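Local coordinates for type IV secretion protein Dot (Legionella pneumophila, PDB 6KS5) that acts as a bacterial deubiquitinase that regulates the association of polyubiquitin with the Legionella phagosome, at residues 122-125 with 129-132; 199-202 with 208-211. All blocks are in the same frame, centred on the assembly; numbering follows the deposited sequence.

Interaction 1 of 2, residues 122-125 with 129-132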
loop_
_atom_site.group_PDB
_atom_site.type_symbol
_atom_site.label_atom_id
_atom_site.label_comp_id
_atom_site.label_asym_id
_atom_site.label_seq_id
_atom_site.Cartn_x
_atom_site.Cartn_y
_atom_site.Cartn_z
ATOM N N GLU A 122 17.832 -7.219 2.420
ATOM C CA GLU A 122 17.269 -7.403 3.753
ATOM C C GLU A 122 15.860 -7.981 3.724
ATOM O O GLU A 122 15.365 -8.407 4.775
ATOM C CB GLU A 122 17.267 -6.074 4.512
ATOM N N MET A 123 15.212 -8.012 2.560
ATOM C CA MET A 123 13.850 -8.513 2.441
ATOM C C MET A 123 13.788 -10.011 2.203
ATOM O O MET A 123 12.689 -10.566 2.109
ATOM C CB MET A 123 13.116 -7.798 1.311
ATOM C CG MET A 123 11.629 -7.703 1.544
ATOM S SD MET A 123 10.923 -6.320 0.656
ATOM C CE MET A 123 11.042 -6.899 -1.007
ATOM N N LEU A 124 14.929 -10.674 2.096
ATOM C CA LEU A 124 14.934 -12.113 1.901
ATOM C C LEU A 124 15.046 -12.882 3.204
ATOM O O LEU A 124 14.589 -14.029 3.272
ATOM C CB LEU A 124 16.083 -12.513 0.974
ATOM C CG LEU A 124 15.999 -11.927 -0.434
ATOM C CD1 LEU A 124 17.392 -11.613 -0.942
ATOM C CD2 LEU A 124 15.279 -12.886 -1.368
ATOM N N GLU A 125 15.625 -12.282 4.238
ATOM C CA GLU A 125 15.810 -12.977 5.498
ATOM C C GLU A 125 14.610 -12.731 6.412
ATOM O O GLU A 125 13.668 -12.009 6.072
ATOM C CB GLU A 125 17.123 -12.544 6.157
ATOM C CG GLU A 125 18.188 -12.008 5.195
ATOM C CD GLU A 125 18.905 -13.098 4.400
ATOM O OE1 GLU A 125 19.801 -12.748 3.600
ATOM O OE2 GLU A 125 18.583 -14.298 4.567
ATOM N N GLY A 129 10.455 -13.343 5.457
ATOM C CA GLY A 129 11.124 -12.939 4.242
ATOM C C GLY A 129 10.645 -13.709 3.025
ATOM O O GLY A 129 9.736 -14.538 3.080
ATOM N N VAL A 130 11.283 -13.409 1.890
ATOM C CA VAL A 130 10.921 -14.061 0.634
ATOM C C VAL A 130 11.296 -15.538 0.667
ATOM O O VAL A 130 10.556 -16.391 0.162
ATOM C CB VAL A 130 11.574 -13.330 -0.555
ATOM C CG1 VAL A 130 11.163 -13.974 -1.872
ATOM C CG2 VAL A 130 11.186 -11.857 -0.542
ATOM N N PHE A 131 12.449 -15.864 1.260
ATOM C CA PHE A 131 12.843 -17.261 1.417
ATOM C C PHE A 131 11.763 -18.061 2.133
ATOM O O PHE A 131 11.451 -19.192 1.745
ATOM C CB PHE A 131 14.156 -17.355 2.188
ATOM C CG PHE A 131 15.364 -17.008 1.379
ATOM C CD1 PHE A 131 15.388 -17.228 0.012
ATOM C CD2 PHE A 131 16.482 -16.466 1.990
ATOM C CE1 PHE A 131 16.508 -16.912 -0.730
ATOM C CE2 PHE A 131 17.607 -16.149 1.256
ATOM C CZ PHE A 131 17.621 -16.372 -0.111
ATOM N N SER A 132 11.193 -17.496 3.200
ATOM C CA SER A 132 10.157 -18.214 3.931
ATOM C C SER A 132 8.832 -18.184 3.184
ATOM O O SER A 132 8.129 -19.199 3.119
ATOM C CB SER A 132 10.010 -17.637 5.342
ATOM O OG SER A 132 11.272 -17.587 5.984
#
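Leu124 lays its CB over one face of the Phe131 ring, offset toward the rim. Leu124 CB is 4.2 Å from the centroid of the Phe131 ring and 21° off the ring normal, a CH-pi contact. The same side chain reaches Val130 with another atom: Leu124 CD2 packs on Val130 CB at 3.8 Å, and the two side chains pass each other at a slant. With CG anti to the carbonyl carbon (chi1 -62°), the CD2 methyl is directed to Val130.

Glu125 runs alongside Phe131 and points the same way. Its chain bends at chi2 (-76°), which carries the carboxylate back to the ring. Glu125 OE2 lies near the ring plane, at the edge, 3.9 Å from Phe131 CE2. The carboxylate and the ring are inclined to each other.

The backbone ties the turn together. Val130 N donates to Met123 O at 3.2 Å. A weak second bond runs from Phe131 N to Leu124 O at 3.5 Å. Both donors lie in the first turn of a helix, so these carbonyls take up N-H groups that no preceding helical turn could satisfy. Gly129 is the N-cap residue. Gly129 CA lies 3.3 Å from Glu125 O, a CA-H...O contact.

Ser132 OG forms a hydrogen bond with Gly126 O, a further link between loop and helix. The arrangement is the connection between two successive helices, with the start of the second held by carbonyls of the loop. A loop of seven residues, 123-129, joins helix 117-122 to helix 130-140. Met123 and Leu124 also rest on helix 193-214, through Trp201 and, for Met123, Tyr206 and Tyr209 as well.

Interaction 2 of 2, residues 199-202 with 208-211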
loop_
_atom_site.group_PDB
_atom_site.type_symbol
_atom_site.label_atom_id
_atom_site.label_comp_id
_atom_site.label_asym_id
_atom_site.label_seq_id
_atom_site.Cartn_x
_atom_site.Cartn_y
_atom_site.Cartn_z
ATOM N N ASN A 199 18.477 -15.942 -6.999
ATOM C CA ASN A 199 18.809 -15.656 -8.391
ATOM C C ASN A 199 17.620 -15.061 -9.129
ATOM O O ASN A 199 17.787 -14.201 -10.002
ATOM C CB ASN A 199 19.280 -16.924 -9.098
ATOM C CG ASN A 199 20.705 -17.278 -8.767
ATOM O OD1 ASN A 199 21.489 -16.426 -8.350
ATOM N ND2 ASN A 199 21.056 -18.543 -8.963
ATOM N N TYR A 200 16.411 -15.527 -8.812
ATOM C CA TYR A 200 15.221 -14.924 -9.397
ATOM C C TYR A 200 14.988 -13.536 -8.827
ATOM O O TYR A 200 14.648 -12.603 -9.565
ATOM C CB TYR A 200 14.004 -15.810 -9.152
ATOM C CG TYR A 200 12.697 -15.113 -9.432
ATOM C CD1 TYR A 200 12.333 -14.790 -10.726
ATOM C CD2 TYR A 200 11.827 -14.773 -8.400
ATOM C CE1 TYR A 200 11.141 -14.154 -10.992
ATOM C CE2 TYR A 200 10.626 -14.133 -8.657
ATOM C CZ TYR A 200 10.289 -13.825 -9.958
ATOM O OH TYR A 200 9.101 -13.189 -10.242
ATOM N N TRP A 201 15.206 -13.379 -7.519
ATOM C CA TRP A 201 14.877 -12.137 -6.828
ATOM C C TRP A 201 15.745 -10.981 -7.310
ATOM O O TRP A 201 15.233 -9.930 -7.714
ATOM C CB TRP A 201 15.036 -12.330 -5.321
ATOM C CG TRP A 201 14.473 -11.212 -4.524
ATOM C CD1 TRP A 201 15.166 -10.301 -3.785
ATOM C CD2 TRP A 201 13.092 -10.881 -4.383
ATOM N NE1 TRP A 201 14.298 -9.419 -3.191
ATOM C CE2 TRP A 201 13.017 -9.753 -3.547
ATOM C CE3 TRP A 201 11.909 -11.428 -4.884
ATOM C CZ2 TRP A 201 11.804 -9.168 -3.195
ATOM C CZ3 TRP A 201 10.705 -10.843 -4.541
ATOM C CH2 TRP A 201 10.659 -9.724 -3.699
ATOM N N ASP A 202 17.072 -11.153 -7.261
ATOM C CA ASP A 202 17.971 -10.063 -7.616
ATOM C C ASP A 202 17.930 -9.744 -9.100
ATOM O O ASP A 202 18.317 -8.638 -9.495
ATOM C CB ASP A 202 19.409 -10.388 -7.211
ATOM C CG ASP A 202 19.591 -10.477 -5.705
ATOM O OD1 ASP A 202 18.989 -9.669 -4.956
ATOM O OD2 ASP A 202 20.357 -11.362 -5.269
ATOM N N LEU A 208 9.729 -6.622 -10.106
ATOM C CA LEU A 208 8.336 -7.005 -10.336
ATOM C C LEU A 208 7.482 -6.734 -9.106
ATOM O O LEU A 208 6.323 -6.312 -9.213
ATOM C CB LEU A 208 8.254 -8.485 -10.699
ATOM C CG LEU A 208 8.536 -8.938 -12.123
ATOM C CD1 LEU A 208 8.601 -10.446 -12.139
ATOM C CD2 LEU A 208 7.460 -8.433 -13.064
ATOM N N TYR A 209 8.048 -6.974 -7.927
ATOM C CA TYR A 209 7.341 -6.708 -6.685
ATOM C C TYR A 209 7.058 -5.223 -6.526
ATOM O O TYR A 209 5.940 -4.831 -6.165
ATOM C CB TYR A 209 8.178 -7.235 -5.530
ATOM C CG TYR A 209 7.578 -7.095 -4.158
ATOM C CD1 TYR A 209 6.314 -7.587 -3.866
ATOM C CD2 TYR A 209 8.302 -6.502 -3.138
ATOM C CE1 TYR A 209 5.791 -7.476 -2.595
ATOM C CE2 TYR A 209 7.791 -6.387 -1.876
ATOM C CZ TYR A 209 6.540 -6.873 -1.605
ATOM O OH TYR A 209 6.047 -6.743 -0.325
ATOM N N CYS A 210 8.048 -4.378 -6.816
ATOM C CA CYS A 210 7.812 -2.954 -6.656
ATOM C C CYS A 210 6.820 -2.453 -7.703
ATOM O O CYS A 210 6.031 -1.545 -7.432
ATOM C CB CYS A 210 9.150 -2.218 -6.708
ATOM S SG CYS A 210 10.280 -2.843 -5.463
ATOM N N GLN A 211 6.795 -3.065 -8.881
ATOM C CA GLN A 211 5.836 -2.642 -9.899
ATOM C C GLN A 211 4.406 -3.023 -9.529
ATOM O O GLN A 211 3.454 -2.361 -9.962
ATOM C CB GLN A 211 6.228 -3.239 -11.250
ATOM C CG GLN A 211 7.592 -2.776 -11.699
ATOM C CD GLN A 211 7.913 -3.165 -13.127
ATOM O OE1 GLN A 211 7.853 -4.341 -13.503
ATOM N NE2 GLN A 211 8.276 -2.178 -13.932
#
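Trp201 and Tyr209 cross obliquely, and Tyr200 and Leu208 meet at about a right angle. All four belong to one continuous alpha-helix, 193-214. Each pair has an i, i+8 spacing, so the contacts run along the helix over rather more than two turns. The nearest CA atoms, Trp201 CA and Leu208 CA, are 9.0 Å apart, and long side chains bridge the gap.

The indole of Trp201 extends along the helix toward its C-terminal end. With CG anti to the backbone N (chi1 -169°), the far corner of its six-membered ring arrives beside Tyr209. Trp201 CH2 is 4.0 Å from Tyr209 CB and about as far from CD2 of that ring. The centroids of the six-membered ring of Trp201 and the Tyr209 ring are 6.0 Å apart, with planes at 46°. This is an inclined apolar meeting of two rings, and neither lies flat on the other.

Tyr200 also reaches along the helix toward the C-terminal end, while Leu208 reaches back. Here the contact is made by the last atoms of each side chain. A methyl meets a hydroxyl oxygen, and no hydrogen bond forms between them. The phenol is held by other groups too: its ring stacks with Phe164, and Tyr200 OH hydrogen-bonds to Asn161 OD1.

Leu157 of helix 155-160 packs on both Trp201 and Tyr209. The indole nitrogen, Trp201 NE1, is satisfied by a hydrogen bond to Lys120 O. On the other pair, Leu208 CD1 stands 3.4 Å from Tyr200 OH.

Overall arrangement
The two contacts hold different elements. Interaction 1 closes the loop between helices 117-122 and 130-140. Interaction 2 lies within the single helix 193-214. Interaction 1 is partly buried, with Glu125 at its exposed margin, and combines backbone hydrogen bonds with apolar packing. Interaction 2 is more buried but covers less area. It has no hydrogen bond between its segments and rests on aromatic and aliphatic side chains. The centres of interaction 1 and interaction 2 are about 12 Å apart, and the two contacts touch. Val130 also meets Trp201, so both segments of interaction 1 reach the indole. The indole therefore links the two contacts by apolar packing.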